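Major Capsid Protein VP1 (Chimpanzee polyomavirus Bob, PDB 6Y9I) forms the outer shell of the polyomavirus capsid as a pentamer-building coat protein and probably engages glycan receptors on host cells. Local coordinates at residues Pro65-Ala70 with Tyr197-Trp202; Met88-Ser93 with Thr284-Ala289; Phe135-Glu140 with Leu253-Ala258; Pro141-Gly146 with Ser207-Ser212. One frame throughout, in Å; residues are numbered along the deposited sequence.

Interactions 1, 2 and 3 all reach the large antiparallel sheet system of the VP1 jelly roll, whereas interaction 4 joins the middle strand of a small three-stranded sheet, 142-146, to the loop 207-212. Interaction 3 is the hub: its centre is about 12 Å from that of interaction 1, 14 Å from interaction 2 and 10 Å from interaction 4, and it touches all three. Interactions 1 and 2 are the most widely separated, at 27 Å between centres. Along the chain, the segments of interaction 1 alternate with those of the other three, while residues 88-93 and 284-289 enclose interaction 3, which in turn encloses interaction 4. Interactions 1 and 4 also touch a second subunit.

Interaction 1. Residues Pro65-Ala70 with Tyr197-Trp202; sequences PQYSCA and YPIEEW
The ring of Tyr67 carries Ile199 on one face and the carbonyl oxygen of Trp202 at its edge. Tyr67 CG is anti to the carbonyl carbon (chi1 -69°), which swings the ring across toward Ile199, whose CG1 stands 4.0 Å from the Tyr67 ring centroid and only 8° off the normal, a centred CH-pi contact. At the rim, Tyr67 OH donates to Trp202 O over 2.6 Å, while Trp202 CB packs 4.0 Å from Tyr67 CE2. The indole of Trp202 has Tyr197 CD2 over one face, offset toward the rim, and Pro198 CD at its edge; its NE1 bonds to Ile164 O.

The backbones meet in a single beta bridge, Gln66 with Pro198, where the segment carrying strand 68-73 of the jelly roll meets the loop between strands 188-191 and 202-204. Two bonds flank it: Ile199 N to Pro65 O, 2.9 Å, and Tyr67 N to Tyr197 O, 3.1 Å with a fairly straight 160° at the hydrogen. One water donates to Pro65 O and Glu200 OE1 and accepts from Glu200 N; another links Tyr67 O to Tyr197 N. Glu200 OE2 is hydrogen-bonded to His108 NE2 of a neighbouring subunit, and Tyr67 OH is also bonded to Tyr132 OH.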
loop_
_atom_site.group_PDB
_atom_site.type_symbol
_atom_site.label_atom_id
_atom_site.label_comp_id
_atom_site.label_asym_id
_atom_site.label_seq_id
_atom_site.Cartn_x
_atom_site.Cartn_y
_atom_site.Cartn_z
ATOM N N PRO A 65 12.938 -0.353 -24.326
ATOM C CA PRO A 65 13.033 -1.617 -23.598
ATOM C C PRO A 65 12.117 -2.660 -24.238
ATOM O O PRO A 65 11.012 -2.337 -24.697
ATOM C CB PRO A 65 12.653 -1.230 -22.160
ATOM C CG PRO A 65 12.997 0.249 -22.079
ATOM C CD PRO A 65 12.674 0.795 -23.445
ATOM N N GLN A 66 12.599 -3.895 -24.253
ATOM C CA GLN A 66 11.992 -5.026 -24.988
ATOM C C GLN A 66 11.776 -6.203 -24.033
ATOM O O GLN A 66 12.468 -6.304 -23.016
ATOM C CB GLN A 66 12.919 -5.440 -26.138
ATOM C CG GLN A 66 13.057 -4.382 -27.236
ATOM C CD GLN A 66 14.479 -4.215 -27.755
ATOM O OE1 GLN A 66 15.260 -5.178 -27.824
ATOM N NE2 GLN A 66 14.831 -2.983 -28.122
ATOM N N TYR A 67 10.879 -7.091 -24.402
ATOM C CA TYR A 67 10.645 -8.356 -23.679
ATOM C C TYR A 67 11.806 -9.296 -23.943
ATOM O O TYR A 67 12.336 -9.340 -25.065
ATOM C CB TYR A 67 9.340 -9.007 -24.119
ATOM C CG TYR A 67 8.115 -8.257 -23.690
ATOM C CD1 TYR A 67 7.626 -8.360 -22.404
ATOM C CD2 TYR A 67 7.437 -7.456 -24.583
ATOM C CE1 TYR A 67 6.463 -7.706 -22.026
ATOM C CE2 TYR A 67 6.292 -6.775 -24.221
ATOM C CZ TYR A 67 5.797 -6.898 -22.932
ATOM O OH TYR A 67 4.656 -6.213 -22.579
ATOM N N SER A 68 12.127 -10.067 -22.931
ATOM C CA SER A 68 13.069 -11.199 -22.985
ATOM C C SER A 68 12.254 -12.465 -23.233
ATOM O O SER A 68 11.116 -12.510 -22.774
ATOM C CB SER A 68 13.857 -11.284 -21.726
ATOM O OG SER A 68 14.530 -10.062 -21.497
ATOM N N CYS A 69 12.815 -13.463 -23.903
ATOM C CA CYS A 69 12.153 -14.776 -24.016
ATOM C C CYS A 69 13.162 -15.857 -24.404
ATOM O O CYS A 69 14.178 -15.539 -24.984
ATOM C CB CYS A 69 10.989 -14.747 -24.992
ATOM S SG CYS A 69 11.458 -14.426 -26.715
ATOM N N ALA A 70 12.866 -17.097 -24.041
ATOM C CA ALA A 70 13.633 -18.295 -24.430
ATOM C C ALA A 70 12.655 -19.465 -24.568
ATOM O O ALA A 70 11.647 -19.508 -23.845
ATOM C CB ALA A 70 14.705 -18.566 -23.413
ATOM N N TYR A 197 10.498 -7.091 -29.336
ATOM C CA TYR A 197 9.160 -6.503 -29.111
ATOM C C TYR A 197 9.262 -5.463 -27.994
ATOM O O TYR A 197 9.446 -5.820 -26.826
ATOM C CB TYR A 197 8.177 -7.620 -28.766
ATOM C CG TYR A 197 7.957 -8.584 -29.903
ATOM C CD1 TYR A 197 8.783 -9.676 -30.097
ATOM C CD2 TYR A 197 6.934 -8.367 -30.809
ATOM C CE1 TYR A 197 8.575 -10.572 -31.134
ATOM C CE2 TYR A 197 6.714 -9.249 -31.856
ATOM C CZ TYR A 197 7.538 -10.350 -32.025
ATOM O OH TYR A 197 7.307 -11.183 -33.078
ATOM N N PRO A 198 9.166 -4.153 -28.304
ATOM C CA PRO A 198 9.162 -3.123 -27.261
ATOM C C PRO A 198 7.959 -3.212 -26.315
ATOM O O PRO A 198 6.814 -3.354 -26.763
ATOM C CB PRO A 198 9.106 -1.803 -28.026
ATOM C CG PRO A 198 9.739 -2.169 -29.383
ATOM C CD PRO A 198 9.220 -3.566 -29.652
ATOM N N ILE A 199 8.251 -3.051 -25.027
ATOM C CA ILE A 199 7.243 -3.001 -23.933
ATOM C C ILE A 199 6.262 -1.873 -24.212
ATOM O O ILE A 199 5.058 -2.076 -23.987
ATOM C CB ILE A 199 7.996 -2.855 -22.594
ATOM C CG1 ILE A 199 8.714 -4.170 -22.273
ATOM C CG2 ILE A 199 7.095 -2.388 -21.458
ATOM C CD1 ILE A 199 9.850 -4.019 -21.295
ATOM N N GLU A 200 6.752 -0.723 -24.655
ATOM C CA GLU A 200 5.884 0.471 -24.828
ATOM C C GLU A 200 4.891 0.280 -25.986
ATOM O O GLU A 200 3.959 1.104 -26.066
ATOM C CB GLU A 200 6.702 1.749 -25.008
ATOM C CG GLU A 200 7.494 1.815 -26.308
ATOM C CD GLU A 200 8.561 2.894 -26.259
ATOM O OE1 GLU A 200 9.702 2.614 -25.747
ATOM O OE2 GLU A 200 8.240 4.034 -26.703
ATOM N N GLU A 201 5.030 -0.756 -26.813
ATOM C CA GLU A 201 4.097 -1.004 -27.943
ATOM C C GLU A 201 3.366 -2.339 -27.837
ATOM O O GLU A 201 2.363 -2.475 -28.545
ATOM C CB GLU A 201 4.829 -0.990 -29.276
ATOM C CG GLU A 201 5.468 0.356 -29.611
ATOM C CD GLU A 201 6.314 0.288 -30.874
ATOM O OE1 GLU A 201 7.427 -0.277 -30.850
ATOM O OE2 GLU A 201 5.823 0.748 -31.892
ATOM N N TRP A 202 3.820 -3.270 -26.993
ATOM C CA TRP A 202 3.278 -4.661 -26.955
ATOM C C TRP A 202 2.940 -5.058 -25.521
ATOM O O TRP A 202 3.816 -4.889 -24.660
ATOM C CB TRP A 202 4.255 -5.676 -27.539
ATOM C CG TRP A 202 4.572 -5.443 -28.985
ATOM C CD1 TRP A 202 5.695 -4.875 -29.499
ATOM C CD2 TRP A 202 3.738 -5.778 -30.109
ATOM N NE1 TRP A 202 5.631 -4.844 -30.865
ATOM C CE2 TRP A 202 4.458 -5.417 -31.274
ATOM C CE3 TRP A 202 2.506 -6.420 -30.251
ATOM C CZ2 TRP A 202 3.948 -5.618 -32.559
ATOM C CZ3 TRP A 202 2.020 -6.655 -31.527
ATOM C CH2 TRP A 202 2.718 -6.230 -32.659
HETATM O O HOH W 1 9.577 -0.081 -24.944
HETATM O O HOH W 2 11.334 -9.332 -27.538
#

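Interaction 2. Residues Met88-Ser93 with Thr284-Ala289; sequences MWEAVS and TLRKRA
Glu90 projects between Arg286 and Arg288 on one face of an antiparallel strand pair of the jelly roll, 87-98 with 272-291, whose segment axes make an angle of 138°. Its CG is anti to the backbone N and the chain runs extended beyond, reaching out between the two arginines. Arg286 lies alongside the acid, pointing the same way, with the guanidinium plane turned 60° from the carboxylate; Arg288, its chain bent, comes across it at 48° between planes. Each guanidinium grips side-on, with NE on OE1 and NH2 on OE2. Arg286 NE is 2.9 Å and Arg288 NE 2.8 Å from Glu90 OE1, approaching from opposite faces of the carboxylate. The two NH2 groups reach OE2 from opposite faces too, that of Arg288 on the syn side. Four bonds thus fix the carboxylate's rotation, and the positive groups would be expected to favour its charged form. Gly245 N also donates to OE2. Val92 CG1 covers a guanidinium face of Arg286, 3.3 Å from NE.

On the other face Trp89 and Lys287 run side by side. Lys287 CG lies over the indole six-membered ring, 4.1 Å from its centroid. Lys287 NZ is hydrogen-bonded to Asp17 O.

A classic beta bulge shifts the register where Val92 and Ser93 both face Thr284: Thr284 O accepts from Val92 N, and Thr284 N donates to Ser93 O. Beside it one water bridges the hydroxyls, 2.7 Å from Ser93 OG and 3.0 Å from Thr284 OG1.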
loop_
_atom_site.group_PDB
_atom_site.type_symbol
_atom_site.label_atom_id
_atom_site.label_comp_id
_atom_site.label_asym_id
_atom_site.label_seq_id
_atom_site.Cartn_x
_atom_site.Cartn_y
_atom_site.Cartn_z
ATOM N N MET A 88 2.353 -35.218 -22.925
ATOM C CA MET A 88 2.992 -33.875 -22.996
ATOM C C MET A 88 3.448 -33.471 -21.598
ATOM O O MET A 88 2.830 -33.885 -20.584
ATOM C CB MET A 88 2.043 -32.798 -23.531
ATOM C CG MET A 88 1.603 -33.025 -24.953
ATOM S SD MET A 88 0.335 -31.850 -25.430
ATOM C CE MET A 88 1.364 -30.533 -26.071
ATOM N N TRP A 89 4.528 -32.704 -21.548
ATOM C CA TRP A 89 4.937 -31.974 -20.330
ATOM C C TRP A 89 3.886 -30.922 -20.000
ATOM O O TRP A 89 3.475 -30.192 -20.892
ATOM C CB TRP A 89 6.315 -31.379 -20.519
ATOM C CG TRP A 89 7.388 -32.419 -20.516
ATOM C CD1 TRP A 89 8.190 -32.780 -21.559
ATOM C CD2 TRP A 89 7.785 -33.220 -19.391
ATOM N NE1 TRP A 89 9.072 -33.752 -21.163
ATOM C CE2 TRP A 89 8.855 -34.032 -19.833
ATOM C CE3 TRP A 89 7.350 -33.322 -18.057
ATOM C CZ2 TRP A 89 9.479 -34.947 -18.990
ATOM C CZ3 TRP A 89 7.984 -34.217 -17.226
ATOM C CH2 TRP A 89 9.023 -35.025 -17.689
ATOM N N GLU A 90 3.474 -30.881 -18.731
ATOM C CA GLU A 90 2.521 -29.890 -18.188
ATOM C C GLU A 90 3.256 -29.049 -17.146
ATOM O O GLU A 90 3.689 -29.622 -16.141
ATOM C CB GLU A 90 1.323 -30.615 -17.585
ATOM C CG GLU A 90 0.260 -29.720 -17.026
ATOM C CD GLU A 90 -0.754 -30.467 -16.178
ATOM O OE1 GLU A 90 -0.625 -31.706 -16.044
ATOM O OE2 GLU A 90 -1.682 -29.808 -15.640
ATOM N N ALA A 91 3.403 -27.746 -17.388
ATOM C CA ALA A 91 4.006 -26.819 -16.398
ATOM C C ALA A 91 3.021 -26.607 -15.230
ATOM O O ALA A 91 1.870 -26.156 -15.447
ATOM C CB ALA A 91 4.424 -25.525 -17.058
ATOM N N VAL A 92 3.451 -26.930 -14.011
ATOM C CA VAL A 92 2.549 -26.945 -12.823
ATOM C C VAL A 92 2.829 -25.729 -11.932
ATOM O O VAL A 92 1.870 -25.143 -11.385
ATOM C CB VAL A 92 2.625 -28.281 -12.053
ATOM C CG1 VAL A 92 2.149 -29.442 -12.918
ATOM C CG2 VAL A 92 4.000 -28.577 -11.498
ATOM N N SER A 93 4.086 -25.343 -11.786
ATOM C CA SER A 93 4.450 -24.279 -10.827
ATOM C C SER A 93 5.821 -23.737 -11.195
ATOM O O SER A 93 6.609 -24.429 -11.890
ATOM C CB SER A 93 4.406 -24.796 -9.392
ATOM O OG SER A 93 5.447 -25.718 -9.180
ATOM N N THR A 284 8.598 -26.404 -12.569
ATOM C CA THR A 284 8.332 -27.831 -12.280
ATOM C C THR A 284 7.290 -28.335 -13.282
ATOM O O THR A 284 6.231 -27.680 -13.453
ATOM C CB THR A 284 7.857 -28.032 -10.837
ATOM O OG1 THR A 284 8.873 -27.534 -9.968
ATOM C CG2 THR A 284 7.603 -29.484 -10.511
ATOM N N LEU A 285 7.583 -29.449 -13.945
ATOM C CA LEU A 285 6.688 -30.038 -14.965
ATOM C C LEU A 285 6.382 -31.493 -14.623
ATOM O O LEU A 285 7.236 -32.174 -14.022
ATOM C CB LEU A 285 7.356 -29.922 -16.334
ATOM C CG LEU A 285 7.704 -28.491 -16.758
ATOM C CD1 LEU A 285 9.197 -28.245 -16.622
ATOM C CD2 LEU A 285 7.252 -28.232 -18.186
ATOM N N ARG A 286 5.178 -31.930 -14.972
ATOM C CA ARG A 286 4.751 -33.349 -14.820
ATOM C C ARG A 286 4.212 -33.857 -16.162
ATOM O O ARG A 286 3.786 -33.047 -17.019
ATOM C CB ARG A 286 3.716 -33.489 -13.704
ATOM C CG ARG A 286 2.377 -32.860 -14.038
ATOM C CD ARG A 286 1.382 -32.899 -12.902
ATOM N NE ARG A 286 0.203 -32.134 -13.281
ATOM C CZ ARG A 286 -0.666 -31.624 -12.427
ATOM N NH1 ARG A 286 -0.534 -31.859 -11.128
ATOM N NH2 ARG A 286 -1.683 -30.904 -12.866
ATOM N N LYS A 287 4.253 -35.167 -16.339
ATOM C CA LYS A 287 3.758 -35.830 -17.562
ATOM C C LYS A 287 2.232 -35.822 -17.488
ATOM O O LYS A 287 1.700 -36.169 -16.425
ATOM C CB LYS A 287 4.339 -37.237 -17.669
ATOM C CG LYS A 287 5.830 -37.289 -17.916
ATOM C CD LYS A 287 6.325 -38.699 -17.924
ATOM C CE LYS A 287 7.804 -38.816 -18.211
ATOM N NZ LYS A 287 8.256 -40.186 -17.880
ATOM N N ARG A 288 1.586 -35.380 -18.559
ATOM C CA ARG A 288 0.108 -35.390 -18.726
ATOM C C ARG A 288 -0.244 -36.237 -19.955
ATOM O O ARG A 288 0.357 -36.025 -21.048
ATOM C CB ARG A 288 -0.414 -33.956 -18.856
ATOM C CG ARG A 288 -1.888 -33.839 -19.211
ATOM C CD ARG A 288 -2.854 -34.152 -18.089
ATOM N NE ARG A 288 -2.846 -33.103 -17.087
ATOM C CZ ARG A 288 -3.870 -32.806 -16.298
ATOM N NH1 ARG A 288 -4.990 -33.510 -16.380
ATOM N NH2 ARG A 288 -3.774 -31.798 -15.446
ATOM N N ALA A 289 -1.193 -37.153 -19.801
ATOM C CA ALA A 289 -1.731 -37.942 -20.934
ATOM C C ALA A 289 -2.673 -37.041 -21.735
ATOM O O ALA A 289 -3.421 -36.247 -21.142
ATOM C CB ALA A 289 -2.416 -39.209 -20.456
HETATM O O HOH W 3 8.004 -24.817 -9.121
#

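Interaction 3. Residues Phe135-Glu140 with Leu253-Ala258; sequences FAVGGE and LFVSAA
Phe254 meets Glu140 because its chi1 of -59° sets CG beside the backbone N, anti to the carbonyl carbon, and lays the ring against the turn that follows Gly138. Glu140 CA then sits over one ring face of Phe254, 3.8 Å from the centroid and offset toward the rim, a CH-pi contact; Glu140 N is 3.4 Å from Phe254 CD1, and Gly138 O lies at the ring edge. In Leu253, CG stands anti to the backbone N (chi1 -177°), and the chain sends CD1 to within 3.8 Å of Val137 CG1.

The backbones form an antiparallel pair, 170° between strand directions. Ala136 and Ser256 make one hydrogen-bonded pair, with Ala136 N 2.9 Å from Ser256 O. On the same face, Ala136 CB packs 4.0 Å from Ser256 CB. Gly138 and Phe254 make the other, Phe254 N donating to Gly138 O at 2.9 Å. Between them, Val137 faces Val255 as a non-hydrogen-bonded pair.

Beyond the contact, strand 131-138 also pairs with 212-219, and Phe135 stacks on the ring of Phe215. Strand 252-265 pairs with both 68-73 and 272-291; Val255 and Ala257 are buried against Leu26 of strand 8-26.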
loop_
_atom_site.group_PDB
_atom_site.type_symbol
_atom_site.label_atom_id
_atom_site.label_comp_id
_atom_site.label_asym_id
_atom_site.label_seq_id
_atom_site.Cartn_x
_atom_site.Cartn_y
_atom_site.Cartn_z
ATOM N N PHE A 135 6.365 -11.713 -15.976
ATOM C CA PHE A 135 6.954 -13.028 -16.296
ATOM C C PHE A 135 5.789 -13.876 -16.817
ATOM O O PHE A 135 4.593 -13.614 -16.473
ATOM C CB PHE A 135 7.725 -13.571 -15.091
ATOM C CG PHE A 135 6.862 -14.139 -13.997
ATOM C CD1 PHE A 135 6.488 -15.475 -14.020
ATOM C CD2 PHE A 135 6.435 -13.347 -12.938
ATOM C CE1 PHE A 135 5.686 -15.998 -13.018
ATOM C CE2 PHE A 135 5.643 -13.875 -11.927
ATOM C CZ PHE A 135 5.280 -15.204 -11.971
ATOM N N ALA A 136 6.111 -14.791 -17.711
ATOM C CA ALA A 136 5.143 -15.703 -18.337
ATOM C C ALA A 136 5.812 -17.058 -18.528
ATOM O O ALA A 136 7.040 -17.140 -18.785
ATOM C CB ALA A 136 4.629 -15.147 -19.644
ATOM N N VAL A 137 5.002 -18.083 -18.390
ATOM C CA VAL A 137 5.391 -19.495 -18.656
ATOM C C VAL A 137 4.279 -20.105 -19.505
ATOM O O VAL A 137 3.091 -19.984 -19.110
ATOM C CB VAL A 137 5.598 -20.232 -17.320
ATOM C CG1 VAL A 137 5.939 -21.688 -17.563
ATOM C CG2 VAL A 137 6.657 -19.542 -16.467
ATOM N N GLY A 138 4.641 -20.686 -20.648
ATOM C CA GLY A 138 3.690 -21.304 -21.561
ATOM C C GLY A 138 4.281 -22.429 -22.388
ATOM O O GLY A 138 5.545 -22.647 -22.414
ATOM N N GLY A 139 3.373 -23.143 -23.042
ATOM C CA GLY A 139 3.710 -24.323 -23.847
ATOM C C GLY A 139 3.879 -23.908 -25.284
ATOM O O GLY A 139 4.045 -24.782 -26.157
ATOM N N GLU A 140 3.783 -22.606 -25.528
ATOM C CA GLU A 140 4.062 -22.004 -26.858
ATOM C C GLU A 140 4.360 -20.530 -26.648
ATOM O O GLU A 140 4.174 -20.040 -25.531
ATOM C CB GLU A 140 2.851 -22.216 -27.752
ATOM C CG GLU A 140 1.611 -21.508 -27.271
ATOM C CD GLU A 140 0.361 -22.161 -27.799
ATOM O OE1 GLU A 140 -0.308 -21.515 -28.614
ATOM O OE2 GLU A 140 0.070 -23.322 -27.405
ATOM N N LEU A 253 9.353 -25.534 -23.615
ATOM C CA LEU A 253 8.842 -24.616 -22.577
ATOM C C LEU A 253 9.257 -23.189 -22.962
ATOM O O LEU A 253 10.438 -22.960 -23.195
ATOM C CB LEU A 253 9.441 -25.002 -21.226
ATOM C CG LEU A 253 8.937 -24.166 -20.049
ATOM C CD1 LEU A 253 7.454 -24.392 -19.812
ATOM C CD2 LEU A 253 9.746 -24.509 -18.822
ATOM N N PHE A 254 8.322 -22.260 -22.953
ATOM C CA PHE A 254 8.572 -20.857 -23.354
ATOM C C PHE A 254 8.452 -19.993 -22.109
ATOM O O PHE A 254 7.378 -20.012 -21.468
ATOM C CB PHE A 254 7.589 -20.481 -24.459
ATOM C CG PHE A 254 7.694 -21.365 -25.677
ATOM C CD1 PHE A 254 7.224 -22.667 -25.647
ATOM C CD2 PHE A 254 8.296 -20.905 -26.838
ATOM C CE1 PHE A 254 7.346 -23.490 -26.759
ATOM C CE2 PHE A 254 8.416 -21.729 -27.948
ATOM C CZ PHE A 254 7.930 -23.014 -27.906
ATOM N N VAL A 255 9.519 -19.275 -21.776
ATOM C CA VAL A 255 9.530 -18.297 -20.649
ATOM C C VAL A 255 9.750 -16.913 -21.248
ATOM O O VAL A 255 10.434 -16.783 -22.300
ATOM C CB VAL A 255 10.545 -18.648 -19.541
ATOM C CG1 VAL A 255 10.236 -20.011 -18.930
ATOM C CG2 VAL A 255 11.978 -18.649 -20.039
ATOM N N SER A 256 9.079 -15.933 -20.664
ATOM C CA SER A 256 9.066 -14.531 -21.144
ATOM C C SER A 256 9.189 -13.648 -19.921
ATOM O O SER A 256 8.714 -14.068 -18.825
ATOM C CB SER A 256 7.822 -14.210 -21.943
ATOM O OG SER A 256 7.540 -15.222 -22.877
ATOM N N ALA A 257 9.860 -12.514 -20.073
ATOM C CA ALA A 257 10.042 -11.554 -18.967
ATOM C C ALA A 257 10.240 -10.137 -19.499
ATOM O O ALA A 257 10.687 -9.925 -20.642
ATOM C CB ALA A 257 11.191 -11.974 -18.084
ATOM N N ALA A 258 9.912 -9.185 -18.642
ATOM C CA ALA A 258 10.286 -7.758 -18.747
ATOM C C ALA A 258 10.449 -7.229 -17.326
ATOM O O ALA A 258 9.527 -7.420 -16.564
ATOM C CB ALA A 258 9.240 -7.001 -19.501
#

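Interaction 4. Residues Pro141-Gly146 with Ser207-Ser212; sequences PLDLQG and SRNENS
Pro141 reaches the loop 207-212 through water: one molecule sits 2.7 Å from Pro141 O and equally near both Asn209 OD1 and Ser212 OG. Leu142 follows with a van der Waals contact. Its CG is anti to the backbone N (chi1 -170°), which carries CD1 to the side of the Asn209 amide, 3.3 Å from OD1, and to 4.0 Å from Ser212 CB.

Asp143 bears most of the contact, for both its backbone and its carboxylate are used. The side-chain amide of Asn209 lies along the main chain of this residue, accepting from Asp143 N at OD1 (3.0 Å) and donating from ND2 to Asp143 O (2.9 Å). The loop answers with Asn209 N, which donates to Asp143 OD2 over 2.9 Å on the anti side, 27° out of the carboxylate plane. Asn209 starts a type I beta turn that ends at Ser212, where strand 212-219 begins. Strand 142-146 is the middle of a three-stranded antiparallel sheet, between 188-191 and 202-204, and the loop 207-212 leads from that sheet back into the large one. Asn209 ND2 has a second acceptor in Asp205 O.

The other carboxylate oxygen, Asp143 OD1, forms a salt bridge with Arg190 NE and accepts a hydrogen bond from a water, which in turn accepts from Arg208 NH2. Arg208 itself crosses Asp143 at about a right angle, with CB 3.4 Å from OD2. Further along, Gln145 packs on Val99 of a neighbouring subunit, and Ser212 O accepts from Asn232 ND2 of that subunit.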
loop_
_atom_site.group_PDB
_atom_site.type_symbol
_atom_site.label_atom_id
_atom_site.label_comp_id
_atom_site.label_asym_id
_atom_site.label_seq_id
_atom_site.Cartn_x
_atom_site.Cartn_y
_atom_site.Cartn_z
ATOM N N PRO A 141 4.853 -19.795 -27.674
ATOM C CA PRO A 141 5.179 -18.386 -27.507
ATOM C C PRO A 141 4.004 -17.555 -26.995
ATOM O O PRO A 141 2.817 -17.855 -27.288
ATOM C CB PRO A 141 5.600 -17.945 -28.924
ATOM C CG PRO A 141 6.141 -19.220 -29.541
ATOM C CD PRO A 141 5.180 -20.274 -29.036
ATOM N N LEU A 142 4.343 -16.513 -26.249
ATOM C CA LEU A 142 3.351 -15.606 -25.631
ATOM C C LEU A 142 2.703 -14.777 -26.742
ATOM O O LEU A 142 3.438 -14.217 -27.581
ATOM C CB LEU A 142 4.042 -14.720 -24.593
ATOM C CG LEU A 142 3.089 -13.906 -23.711
ATOM C CD1 LEU A 142 2.443 -14.797 -22.665
ATOM C CD2 LEU A 142 3.836 -12.733 -23.080
ATOM N N ASP A 143 1.379 -14.739 -26.743
ATOM C CA ASP A 143 0.544 -13.885 -27.622
ATOM C C ASP A 143 0.645 -12.437 -27.138
ATOM O O ASP A 143 0.439 -12.183 -25.914
ATOM C CB ASP A 143 -0.889 -14.407 -27.666
ATOM C CG ASP A 143 -0.979 -15.807 -28.265
ATOM O OD1 ASP A 143 -0.655 -15.944 -29.466
ATOM O OD2 ASP A 143 -1.404 -16.744 -27.543
ATOM N N LEU A 144 0.969 -11.523 -28.056
ATOM C CA LEU A 144 1.039 -10.070 -27.786
ATOM C C LEU A 144 -0.003 -9.309 -28.596
ATOM O O LEU A 144 -0.250 -9.657 -29.789
ATOM C CB LEU A 144 2.428 -9.534 -28.133
ATOM C CG LEU A 144 3.605 -10.243 -27.486
ATOM C CD1 LEU A 144 4.906 -9.815 -28.143
ATOM C CD2 LEU A 144 3.637 -9.983 -25.988
ATOM N N GLN A 145 -0.507 -8.244 -27.987
ATOM C CA GLN A 145 -1.356 -7.211 -28.626
ATOM C C GLN A 145 -0.593 -5.885 -28.661
ATOM O O GLN A 145 0.023 -5.499 -27.647
ATOM C CB GLN A 145 -2.641 -7.033 -27.814
ATOM C CG GLN A 145 -3.425 -5.779 -28.181
ATOM C CD GLN A 145 -4.110 -5.944 -29.510
ATOM O OE1 GLN A 145 -4.692 -6.993 -29.775
ATOM N NE2 GLN A 145 -3.958 -4.943 -30.377
ATOM N N GLY A 146 -0.717 -5.167 -29.774
ATOM C CA GLY A 146 -0.029 -3.907 -30.036
ATOM C C GLY A 146 -0.890 -2.727 -29.712
ATOM O O GLY A 146 -2.120 -2.820 -29.775
ATOM N N SER A 207 -6.961 -12.048 -24.925
ATOM C CA SER A 207 -7.898 -12.706 -25.878
ATOM C C SER A 207 -7.264 -14.006 -26.391
ATOM O O SER A 207 -7.976 -14.837 -26.951
ATOM C CB SER A 207 -8.284 -11.752 -27.027
ATOM O OG SER A 207 -7.317 -11.759 -28.086
ATOM N N ARG A 208 -5.968 -14.216 -26.177
ATOM C CA ARG A 208 -5.305 -15.496 -26.547
ATOM C C ARG A 208 -4.610 -16.067 -25.309
ATOM O O ARG A 208 -5.257 -16.068 -24.265
ATOM C CB ARG A 208 -4.457 -15.252 -27.791
ATOM C CG ARG A 208 -5.325 -14.899 -28.980
ATOM C CD ARG A 208 -4.518 -14.582 -30.197
ATOM N NE ARG A 208 -5.434 -14.206 -31.274
ATOM C CZ ARG A 208 -5.040 -14.048 -32.538
ATOM N NH1 ARG A 208 -5.903 -13.697 -33.471
ATOM N NH2 ARG A 208 -3.771 -14.211 -32.848
ATOM N N ASN A 209 -3.399 -16.598 -25.440
ATOM C CA ASN A 209 -2.618 -17.105 -24.289
ATOM C C ASN A 209 -3.404 -18.160 -23.524
ATOM O O ASN A 209 -3.293 -18.207 -22.284
ATOM C CB ASN A 209 -2.223 -15.912 -23.423
ATOM C CG ASN A 209 -1.013 -15.234 -24.028
ATOM O OD1 ASN A 209 -0.108 -15.929 -24.479
ATOM N ND2 ASN A 209 -1.034 -13.909 -24.139
ATOM N N GLU A 210 -4.187 -18.986 -24.224
ATOM C CA GLU A 210 -4.963 -20.076 -23.571
ATOM C C GLU A 210 -3.973 -21.097 -22.987
ATOM O O GLU A 210 -4.329 -21.760 -22.039
ATOM C CB GLU A 210 -5.914 -20.734 -24.566
ATOM C CG GLU A 210 -7.043 -19.830 -25.015
ATOM N N ASN A 211 -2.754 -21.183 -23.516
ATOM C CA ASN A 211 -1.742 -22.208 -23.139
ATOM C C ASN A 211 -0.503 -21.542 -22.532
ATOM O O ASN A 211 0.539 -22.144 -22.597
ATOM C CB ASN A 211 -1.372 -23.059 -24.356
ATOM C CG ASN A 211 -0.665 -24.340 -23.987
ATOM O OD1 ASN A 211 -1.013 -24.980 -22.990
ATOM N ND2 ASN A 211 0.346 -24.702 -24.759
ATOM N N SER A 212 -0.629 -20.335 -21.960
ATOM C CA SER A 212 0.438 -19.592 -21.246
ATOM C C SER A 212 -0.194 -18.992 -19.990
ATOM O O SER A 212 -1.405 -18.824 -19.954
ATOM C CB SER A 212 1.081 -18.501 -22.093
ATOM O OG SER A 212 1.832 -19.007 -23.205
HETATM O O HOH W 4 0.756 -18.224 -25.553
HETATM O O HOH W 5 -1.185 -14.044 -31.349
#